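Local coordinates for protein C-1-tetrahydrofolate synthase, cytoplasmic, putative (Trypanosoma brucei, PDB 4CJX) that probably oxidises methylenetetrahydrofolate with NADP and hydrolyses the resulting methenyltetrahydrofolate, a bifunctional dehydrogenase-cyclohydrolase of one-carbon metabolism that works as a homodimer, at residues B[29-34]-B[296-301]; B[164-169]-B[302-307]; B[254-259]-B[290-295]. All coordinates share one frame; numbering follows the deposited sequence.

Contact 1. Residues B[29-34]-B[296-301]; sequences DGRAVA and VGPVTV. With 9L9 ((2S)-2-[[4-[[2,4-bis(azanyl)-6-oxidanylidene-1H-pyrimidin-5-yl]carbamoylamino]phenyl]carbonylamino]pentanedioic acid), chain G.
P298 puts its ring between the start of helix 30-51 and the inhibitor 9L9. Its CB lies 4.0 Å from A34 CB, and G30 O is a second neighbour of that carbon. The next ring atom, CG, meets R31 CG at 4.1 Å and has the ligand carboxylate atom O near it as well. CD, which closes the ring onto the backbone nitrogen, is 3.6 Å from 9L9 O. Proline suits this first helical turn, where a backbone N-H has no earlier turn to bind. The next residue, V299, has CG1 anti to the backbone N (chi1 -175°), and its CG2, held beside that N, reaches G30 O at 3.4 Å and V33 CG1 at 3.7 Å. The short segments run nearly parallel, 16° apart and 7.6 Å between axes; G30 and A34 have little bulk to hold them farther off. D29 N-caps the first helix, its OD1 accepting from A32 N above the carboxylate plane. R31 bends at chi3 and brings NH1 to 3.0 Å from 9L9 O, obliquely. A largely apolar helix pair thus carries a positive group to the edge of the pocket, where it probably helps attract the alpha-carboxylate of the ligand's glutamate end.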
loop_
_atom_site.group_PDB
_atom_site.type_symbol
_atom_site.label_atom_id
_atom_site.label_comp_id
_atom_site.label_asym_id
_atom_site.label_seq_id
_atom_site.Cartn_x
_atom_site.Cartn_y
_atom_site.Cartn_z
ATOM N N ASP B 29 21.079 13.617 14.765
ATOM C CA ASP B 29 20.463 14.765 15.392
ATOM C C ASP B 29 19.386 15.314 14.480
ATOM O O ASP B 29 19.677 16.082 13.566
ATOM C CB ASP B 29 21.532 15.820 15.675
ATOM C CG ASP B 29 20.992 17.041 16.388
ATOM O OD1 ASP B 29 19.752 17.223 16.530
ATOM O OD2 ASP B 29 21.827 17.854 16.807
ATOM N N GLY B 30 18.149 14.910 14.729
ATOM C CA GLY B 30 17.007 15.401 13.962
ATOM C C GLY B 30 16.784 16.912 13.988
ATOM O O GLY B 30 16.368 17.490 12.987
ATOM N N ARG B 31 17.059 17.547 15.128
ATOM C CA ARG B 31 16.921 19.001 15.258
ATOM C C ARG B 31 17.859 19.732 14.304
ATOM O O ARG B 31 17.442 20.669 13.619
ATOM C CB ARG B 31 17.160 19.474 16.701
ATOM C CG ARG B 31 16.385 18.682 17.761
ATOM C CD ARG B 31 16.115 19.499 19.017
ATOM N NE ARG B 31 16.095 18.690 20.249
ATOM C CZ ARG B 31 15.012 18.135 20.814
ATOM N NH1 ARG B 31 13.786 18.255 20.266
ATOM N NH2 ARG B 31 15.148 17.431 21.941
ATOM N N ALA B 32 19.115 19.293 14.239
ATOM C CA ALA B 32 20.071 19.830 13.271
ATOM C C ALA B 32 19.655 19.554 11.822
ATOM O O ALA B 32 19.870 20.388 10.954
ATOM C CB ALA B 32 21.456 19.256 13.524
ATOM N N VAL B 33 19.093 18.384 11.542
ATOM C CA VAL B 33 18.633 18.085 10.186
ATOM C C VAL B 33 17.458 19.031 9.761
ATOM O O VAL B 33 17.427 19.572 8.644
ATOM C CB VAL B 33 18.233 16.603 10.046
ATOM C CG1 VAL B 33 17.451 16.349 8.756
ATOM C CG2 VAL B 33 19.472 15.717 10.077
ATOM N N ALA B 34 16.511 19.195 10.667
ATOM C CA ALA B 34 15.371 20.079 10.478
ATOM C C ALA B 34 15.851 21.517 10.300
ATOM O O ALA B 34 15.429 22.191 9.381
ATOM C CB ALA B 34 14.445 19.970 11.683
ATOM N N VAL B 296 13.095 11.768 14.776
ATOM C CA VAL B 296 12.157 11.805 13.680
ATOM C C VAL B 296 11.196 13.018 13.743
ATOM O O VAL B 296 10.877 13.596 12.711
ATOM C CB VAL B 296 11.383 10.467 13.554
ATOM C CG1 VAL B 296 10.303 10.566 12.488
ATOM C CG2 VAL B 296 12.336 9.342 13.200
ATOM N N GLY B 297 10.796 13.408 14.956
ATOM C CA GLY B 297 9.784 14.405 15.147
ATOM C C GLY B 297 10.050 15.765 14.512
ATOM O O GLY B 297 9.185 16.311 13.810
ATOM N N PRO B 298 11.232 16.334 14.774
ATOM C CA PRO B 298 11.471 17.642 14.176
ATOM C C PRO B 298 11.519 17.570 12.645
ATOM O O PRO B 298 11.035 18.501 11.973
ATOM C CB PRO B 298 12.817 18.084 14.782
ATOM C CG PRO B 298 12.947 17.245 16.026
ATOM C CD PRO B 298 12.290 15.947 15.720
ATOM N N VAL B 299 12.053 16.476 12.116
ATOM C CA VAL B 299 12.125 16.288 10.671
ATOM C C VAL B 299 10.742 16.061 10.053
ATOM O O VAL B 299 10.484 16.525 8.949
ATOM C CB VAL B 299 13.131 15.191 10.270
ATOM C CG1 VAL B 299 13.259 15.103 8.746
ATOM C CG2 VAL B 299 14.492 15.528 10.866
ATOM N N THR B 300 9.852 15.395 10.774
ATOM C CA THR B 300 8.466 15.301 10.363
ATOM C C THR B 300 7.829 16.688 10.114
ATOM O O THR B 300 7.148 16.886 9.109
ATOM C CB THR B 300 7.643 14.498 11.387
ATOM O OG1 THR B 300 8.129 13.158 11.397
ATOM C CG2 THR B 300 6.165 14.491 11.030
ATOM N N VAL B 301 8.071 17.635 11.015
ATOM C CA VAL B 301 7.600 19.009 10.823
ATOM C C VAL B 301 8.220 19.638 9.576
ATOM O O VAL B 301 7.522 20.315 8.806
ATOM C CB VAL B 301 7.908 19.910 12.044
ATOM C CG1 VAL B 301 7.526 21.360 11.773
ATOM C CG2 VAL B 301 7.205 19.399 13.294
HETATM N N2A 9L9 G . -2.517 15.052 10.294
HETATM N N1 9L9 G . -1.486 14.055 12.242
HETATM C C2 9L9 G . -1.318 14.617 11.022
HETATM N N3 9L9 G . -0.065 14.779 10.435
HETATM C C4 9L9 G . 0.977 14.313 11.249
HETATM O O4A 9L9 G . 2.067 14.453 10.718
HETATM N N5A 9L9 G . 1.920 13.439 13.319
HETATM C C5 9L9 G . 0.832 13.716 12.509
HETATM C C6 9L9 G . -0.440 13.628 12.981
HETATM N N7 9L9 G . -0.691 13.023 14.289
HETATM O O8A 9L9 G . 2.622 15.597 13.555
HETATM N N9 9L9 G . 3.696 13.944 14.642
HETATM C C1B 9L9 G . 4.683 14.669 15.247
HETATM C C2B 9L9 G . 5.448 14.016 16.234
HETATM C C3B 9L9 G . 6.468 14.670 16.928
HETATM C C4B 9L9 G . 6.765 16.010 16.666
HETATM C C5B 9L9 G . 6.034 16.651 15.641
HETATM C C6B 9L9 G . 5.004 16.000 14.951
HETATM C C7B 9L9 G . 7.922 16.688 17.377
HETATM O O7B 9L9 G . 8.494 17.568 16.779
HETATM C CAW 9L9 G . 2.710 14.412 13.832
HETATM N N 9L9 G . 8.372 16.283 18.584
HETATM C CA 9L9 G . 9.545 16.816 19.267
HETATM C C 9L9 G . 10.662 15.809 19.128
HETATM O OXT 9L9 G . 10.332 14.632 18.918
HETATM C CB 9L9 G . 9.377 17.007 20.756
HETATM C CG 9L9 G . 7.933 17.268 21.134
HETATM C CD 9L9 G . 7.897 17.825 22.522
HETATM O OE1 9L9 G . 8.537 18.853 22.745
HETATM O OE2 9L9 G . 7.234 17.237 23.388
HETATM O O 9L9 G . 11.865 16.146 19.246
#

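Contact 2. Residues B[164-169]-B[302-307]; sequences VPCTAS and SMLLKN
The backbones of C166 and M303 come within 5.2 Å at their CA atoms, where the first turn of helix 166-178 meets the third turn of helix 296-316. The first of these helices packs beside the sheet of the Rossmann-type NAD(P)-binding domain, whereas the second also lies against helices 30-51 and 68-83, so the contact sits at the junction of the enzyme's two domains. C166 is small enough to let the helices close up. Its SG, turned beside the backbone N and anti to the carbonyl carbon (chi1 -56°), lies against the L304 backbone, 3.5 Å from CA and 3.7 Å from L304 CB. C166 O faces M303 CB at 3.6 Å. M303 starts toward the partner helix and then bends away at chi2 and chi3, a flexible apolar chain that S169, itself pointing toward this helix, touches with both its side-chain atoms: CB of the serine lies 3.8 Å from CG of the methionine, while OG is 3.6 Å from SD. The polar contribution comes from N307, a buried asparagine whose amide group binds main-chain carbonyls. Besides A143 O, its ND2 serves V164, the residue before the P165 N-cap, and thereby ties the loop entering the helix. The nearest atoms of the C166 side chain and of the bound inhibitor 9L9 are about 5 Å apart. In the bond from N307 ND2 to V164 O, 2.9 Å long and 161° at the hydrogen, the acceptor lies close to the amide plane while the donor is tilted 27° from the carbonyl plane.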
loop_
_atom_site.group_PDB
_atom_site.type_symbol
_atom_site.label_atom_id
_atom_site.label_comp_id
_atom_site.label_asym_id
_atom_site.label_seq_id
_atom_site.Cartn_x
_atom_site.Cartn_y
_atom_site.Cartn_z
ATOM N N VAL B 164 4.343 12.976 -0.333
ATOM C CA VAL B 164 4.576 11.778 0.477
ATOM C C VAL B 164 4.239 12.116 1.946
ATOM O O VAL B 164 4.523 13.224 2.388
ATOM C CB VAL B 164 6.052 11.349 0.350
ATOM C CG1 VAL B 164 6.350 10.166 1.231
ATOM C CG2 VAL B 164 6.399 11.024 -1.104
ATOM N N PRO B 165 3.664 11.166 2.716
ATOM C CA PRO B 165 3.296 11.512 4.076
ATOM C C PRO B 165 4.534 11.949 4.874
ATOM O O PRO B 165 5.635 11.446 4.632
ATOM C CB PRO B 165 2.689 10.222 4.633
ATOM C CG PRO B 165 2.292 9.427 3.440
ATOM C CD PRO B 165 3.263 9.791 2.367
ATOM N N CYS B 166 4.340 12.909 5.772
ATOM C CA CYS B 166 5.451 13.636 6.358
ATOM C C CYS B 166 6.372 12.733 7.213
ATOM O O CYS B 166 7.602 12.814 7.101
ATOM C CB CYS B 166 4.897 14.806 7.167
ATOM S SG CYS B 166 3.832 15.892 6.181
ATOM N N THR B 167 5.762 11.883 8.043
ATOM C CA THR B 167 6.523 11.013 8.929
ATOM C C THR B 167 7.365 10.037 8.125
ATOM O O THR B 167 8.574 9.913 8.365
ATOM C CB THR B 167 5.633 10.247 9.927
ATOM O OG1 THR B 167 4.809 11.173 10.657
ATOM C CG2 THR B 167 6.516 9.469 10.892
ATOM N N ALA B 168 6.729 9.392 7.141
ATOM C CA ALA B 168 7.425 8.464 6.241
ATOM C C ALA B 168 8.550 9.181 5.552
ATOM O O ALA B 168 9.664 8.681 5.456
ATOM C CB ALA B 168 6.477 7.895 5.207
ATOM N N SER B 169 8.248 10.378 5.082
ATOM C CA SER B 169 9.254 11.181 4.434
ATOM C C SER B 169 10.483 11.500 5.332
ATOM O O SER B 169 11.625 11.494 4.868
ATOM C CB SER B 169 8.594 12.450 3.997
ATOM O OG SER B 169 9.438 13.129 3.145
ATOM N N SER B 302 9.523 19.418 9.379
ATOM C CA SER B 302 10.239 19.966 8.229
ATOM C C SER B 302 9.719 19.415 6.901
ATOM O O SER B 302 9.682 20.127 5.899
ATOM C CB SER B 302 11.745 19.677 8.339
ATOM O OG SER B 302 12.269 20.318 9.491
ATOM N N MET B 303 9.343 18.149 6.892
ATOM C CA MET B 303 8.793 17.545 5.674
ATOM C C MET B 303 7.409 18.096 5.301
ATOM O O MET B 303 7.063 18.132 4.120
ATOM C CB MET B 303 8.735 16.019 5.796
ATOM C CG MET B 303 10.095 15.331 5.924
ATOM S SD MET B 303 11.279 15.801 4.648
ATOM C CE MET B 303 12.200 17.082 5.464
ATOM N N LEU B 304 6.624 18.493 6.295
ATOM C CA LEU B 304 5.326 19.109 6.043
ATOM C C LEU B 304 5.545 20.438 5.331
ATOM O O LEU B 304 4.820 20.769 4.414
ATOM C CB LEU B 304 4.543 19.331 7.342
ATOM C CG LEU B 304 3.374 20.324 7.292
ATOM C CD1 LEU B 304 2.279 19.828 6.356
ATOM C CD2 LEU B 304 2.804 20.579 8.677
ATOM N N LEU B 305 6.557 21.184 5.777
ATOM C CA LEU B 305 6.909 22.470 5.174
ATOM C C LEU B 305 7.435 22.268 3.738
ATOM O O LEU B 305 7.149 23.060 2.840
ATOM C CB LEU B 305 7.942 23.199 6.035
ATOM C CG LEU B 305 7.540 23.504 7.484
ATOM C CD1 LEU B 305 8.559 24.439 8.110
ATOM C CD2 LEU B 305 6.156 24.117 7.591
ATOM N N LYS B 306 8.203 21.193 3.540
ATOM C CA LYS B 306 8.693 20.837 2.212
ATOM C C LYS B 306 7.522 20.515 1.246
ATOM O O LYS B 306 7.421 21.113 0.173
ATOM C CB LYS B 306 9.717 19.694 2.312
ATOM C CG LYS B 306 10.499 19.470 1.027
ATOM C CD LYS B 306 11.659 18.518 1.236
ATOM C CE LYS B 306 12.500 18.353 -0.029
ATOM N NZ LYS B 306 13.191 17.017 -0.037
ATOM N N ASN B 307 6.630 19.612 1.648
ATOM C CA ASN B 307 5.446 19.287 0.861
ATOM C C ASN B 307 4.680 20.560 0.484
ATOM O O ASN B 307 4.277 20.748 -0.659
ATOM C CB ASN B 307 4.488 18.364 1.619
ATOM C CG ASN B 307 4.996 16.945 1.752
ATOM O OD1 ASN B 307 6.105 16.627 1.338
ATOM N ND2 ASN B 307 4.186 16.085 2.354
#

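Contact 3. Residues B[254-259]-B[290-295]; sequences VIDVGT and TPVPGG. With 9L9 ((2S)-2-[[4-[[2,4-bis(azanyl)-6-oxidanylidene-1H-pyrimidin-5-yl]carbamoylamino]phenyl]carbonylamino]pentanedioic acid), chain G.
T290 OG1 accepts the backbone N-H of D256 over 3.0 Å, nearly straight at 167°. The hydroxyl sits between its own backbone N and carbonyl carbon (chi1 64°), which points it at strand 253-256 and lets a side chain stand in for a main-chain acceptor just where strand 288-289 has ended. Two residues earlier on the strand, V254 O receives a weak bond of 3.2 Å from T290 N. This end is buried and close, and the T290 and I255 side chains cross at a slant, CG2 4.2 Å from CD1. V292 suits the next position because both its methyls rest against G258 O: CG2 lies 3.5 Å from that atom and 3.7 Å from D256 CG, the V292 and D256 side chains crossing at about a right angle. The D256 carboxylate is held by D276 N, V277 N and, in an Asx turn, G258 N.

The other side is looser and bridged by water. One water donates to both D256 OD2, at 2.6 Å, and T290 O; a second lies among D256 O, T290 OG1 and P291 O. Beyond V292 the loop turns from the strand through the cis peptide before P293, and G294, at a positive phi that glycine adopts readily, offers its N to 9L9 O, 2.6 Å away in a weak, bent bond. T259, ending the other segment, belongs to the NADP site. Loops leaving adjacent parallel strands at their C-terminal ends to meet ligands are typical of a Rossmann-type domain, here holding part of inhibitor pocket and cofactor site.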
loop_
_atom_site.group_PDB
_atom_site.type_symbol
_atom_site.label_atom_id
_atom_site.label_comp_id
_atom_site.label_asym_id
_atom_site.label_seq_id
_atom_site.Cartn_x
_atom_site.Cartn_y
_atom_site.Cartn_z
ATOM N N VAL B 254 18.831 2.204 13.032
ATOM C CA VAL B 254 17.610 2.107 13.807
ATOM C C VAL B 254 16.967 3.492 13.823
ATOM O O VAL B 254 17.585 4.450 14.286
ATOM C CB VAL B 254 17.976 1.657 15.241
ATOM C CG1 VAL B 254 16.783 1.649 16.154
ATOM C CG2 VAL B 254 18.627 0.276 15.194
ATOM N N ILE B 255 15.734 3.577 13.325
ATOM C CA ILE B 255 14.981 4.806 13.224
ATOM C C ILE B 255 13.760 4.665 14.115
ATOM O O ILE B 255 12.867 3.855 13.852
ATOM C CB ILE B 255 14.492 5.100 11.800
ATOM C CG1 ILE B 255 15.583 4.930 10.758
ATOM C CG2 ILE B 255 13.933 6.512 11.727
ATOM C CD1 ILE B 255 16.813 5.779 10.972
ATOM N N ASP B 256 13.740 5.465 15.178
ATOM C CA ASP B 256 12.704 5.397 16.185
ATOM C C ASP B 256 11.627 6.460 15.984
ATOM O O ASP B 256 11.807 7.619 16.359
ATOM C CB ASP B 256 13.331 5.529 17.575
ATOM C CG ASP B 256 12.393 5.119 18.673
ATOM O OD1 ASP B 256 11.199 4.901 18.377
ATOM O OD2 ASP B 256 12.844 5.008 19.850
ATOM N N VAL B 257 10.497 6.041 15.439
ATOM C CA VAL B 257 9.347 6.915 15.182
ATOM C C VAL B 257 8.367 7.007 16.364
ATOM O O VAL B 257 7.539 7.887 16.401
ATOM C CB VAL B 257 8.580 6.430 13.923
ATOM C CG1 VAL B 257 7.552 7.465 13.473
ATOM C CG2 VAL B 257 9.560 6.143 12.804
ATOM N N GLY B 258 8.465 6.111 17.335
ATOM C CA GLY B 258 7.575 6.154 18.490
ATOM C C GLY B 258 7.610 7.499 19.199
ATOM O O GLY B 258 8.679 8.095 19.371
ATOM N N THR B 259 6.443 7.997 19.590
ATOM C CA THR B 259 6.360 9.192 20.420
ATOM C C THR B 259 5.234 8.958 21.411
ATOM O O THR B 259 4.172 9.556 21.266
ATOM C CB THR B 259 5.973 10.441 19.598
ATOM O OG1 THR B 259 4.873 10.103 18.734
ATOM C CG2 THR B 259 7.139 10.940 18.760
ATOM N N THR B 290 18.364 6.974 16.067
ATOM C CA THR B 290 17.788 8.282 16.336
ATOM C C THR B 290 17.136 8.318 17.718
ATOM O O THR B 290 16.458 7.348 18.114
ATOM C CB THR B 290 16.729 8.695 15.318
ATOM O OG1 THR B 290 15.616 7.795 15.401
ATOM C CG2 THR B 290 17.292 8.714 13.909
ATOM N N PRO B 291 17.291 9.455 18.438
ATOM C CA PRO B 291 16.762 9.609 19.761
ATOM C C PRO B 291 15.322 10.109 19.727
ATOM O O PRO B 291 14.860 10.649 18.720
ATOM C CB PRO B 291 17.669 10.686 20.352
ATOM C CG PRO B 291 17.918 11.600 19.195
ATOM C CD PRO B 291 17.891 10.715 17.966
ATOM N N VAL B 292 14.643 9.920 20.849
ATOM C CA VAL B 292 13.308 10.428 21.084
ATOM C C VAL B 292 13.281 11.063 22.471
ATOM O O VAL B 292 13.501 10.368 23.458
ATOM C CB VAL B 292 12.273 9.294 21.053
ATOM C CG1 VAL B 292 10.929 9.795 21.552
ATOM C CG2 VAL B 292 12.150 8.720 19.629
ATOM N N PRO B 293 12.990 12.375 22.564
ATOM C CA PRO B 293 12.704 13.334 21.485
ATOM C C PRO B 293 13.955 13.710 20.716
ATOM O O PRO B 293 15.070 13.323 21.088
ATOM C CB PRO B 293 12.152 14.541 22.237
ATOM C CG PRO B 293 12.885 14.501 23.550
ATOM C CD PRO B 293 13.028 13.038 23.884
ATOM N N GLY B 294 13.759 14.407 19.608
ATOM C CA GLY B 294 14.845 15.034 18.879
ATOM C C GLY B 294 15.355 14.295 17.664
ATOM O O GLY B 294 16.434 14.624 17.167
ATOM N N GLY B 295 14.593 13.307 17.175
ATOM C CA GLY B 295 15.020 12.498 16.034
ATOM C C GLY B 295 14.050 12.685 14.898
ATOM O O GLY B 295 14.132 13.675 14.164
HETATM N N2A 9L9 G . -2.517 15.052 10.294
HETATM N N1 9L9 G . -1.486 14.055 12.242
HETATM C C2 9L9 G . -1.318 14.617 11.022
HETATM N N3 9L9 G . -0.065 14.779 10.435
HETATM C C4 9L9 G . 0.977 14.313 11.249
HETATM O O4A 9L9 G . 2.067 14.453 10.718
HETATM N N5A 9L9 G . 1.920 13.439 13.319
HETATM C C5 9L9 G . 0.832 13.716 12.509
HETATM C C6 9L9 G . -0.440 13.628 12.981
HETATM N N7 9L9 G . -0.691 13.023 14.289
HETATM O O8A 9L9 G . 2.622 15.597 13.555
HETATM N N9 9L9 G . 3.696 13.944 14.642
HETATM C C1B 9L9 G . 4.683 14.669 15.247
HETATM C C2B 9L9 G . 5.448 14.016 16.234
HETATM C C3B 9L9 G . 6.468 14.670 16.928
HETATM C C4B 9L9 G . 6.765 16.010 16.666
HETATM C C5B 9L9 G . 6.034 16.651 15.641
HETATM C C6B 9L9 G . 5.004 16.000 14.951
HETATM C C7B 9L9 G . 7.922 16.688 17.377
HETATM O O7B 9L9 G . 8.494 17.568 16.779
HETATM C CAW 9L9 G . 2.710 14.412 13.832
HETATM N N 9L9 G . 8.372 16.283 18.584
HETATM C CA 9L9 G . 9.545 16.816 19.267
HETATM C C 9L9 G . 10.662 15.809 19.128
HETATM O OXT 9L9 G . 10.332 14.632 18.918
HETATM C CB 9L9 G . 9.377 17.007 20.756
HETATM C CG 9L9 G . 7.933 17.268 21.134
HETATM C CD 9L9 G . 7.897 17.825 22.522
HETATM O OE1 9L9 G . 8.537 18.853 22.745
HETATM O OE2 9L9 G . 7.234 17.237 23.388
HETATM O O 9L9 G . 11.865 16.146 19.246
HETATM O O HOH W 1 15.260 5.821 20.322
HETATM O O HOH W 2 13.548 9.511 16.488
#

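Along the chain the segments come in the order 29-34, 164-169, 254-259, 290-295, 296-301, 302-307, so contacts 1 and 2 interlock while contact 3 is nested within the loops both close. The last three segments are continuous: the loop after strand 288-289 runs straight into helix 296-316, which serves contact 1 with its first turns and contact 2 with the next. Centres of contacts 1 and 3 are 10 Å apart, those of 1 and 2 about 11 Å, and those of 2 and 3 about 16 Å. Contacts 1 and 3 share 9L9, and T167 touches V257 between contacts 2 and 3. One helix thus joins N-terminal helix, nucleotide-binding sheet and inhibitor pocket.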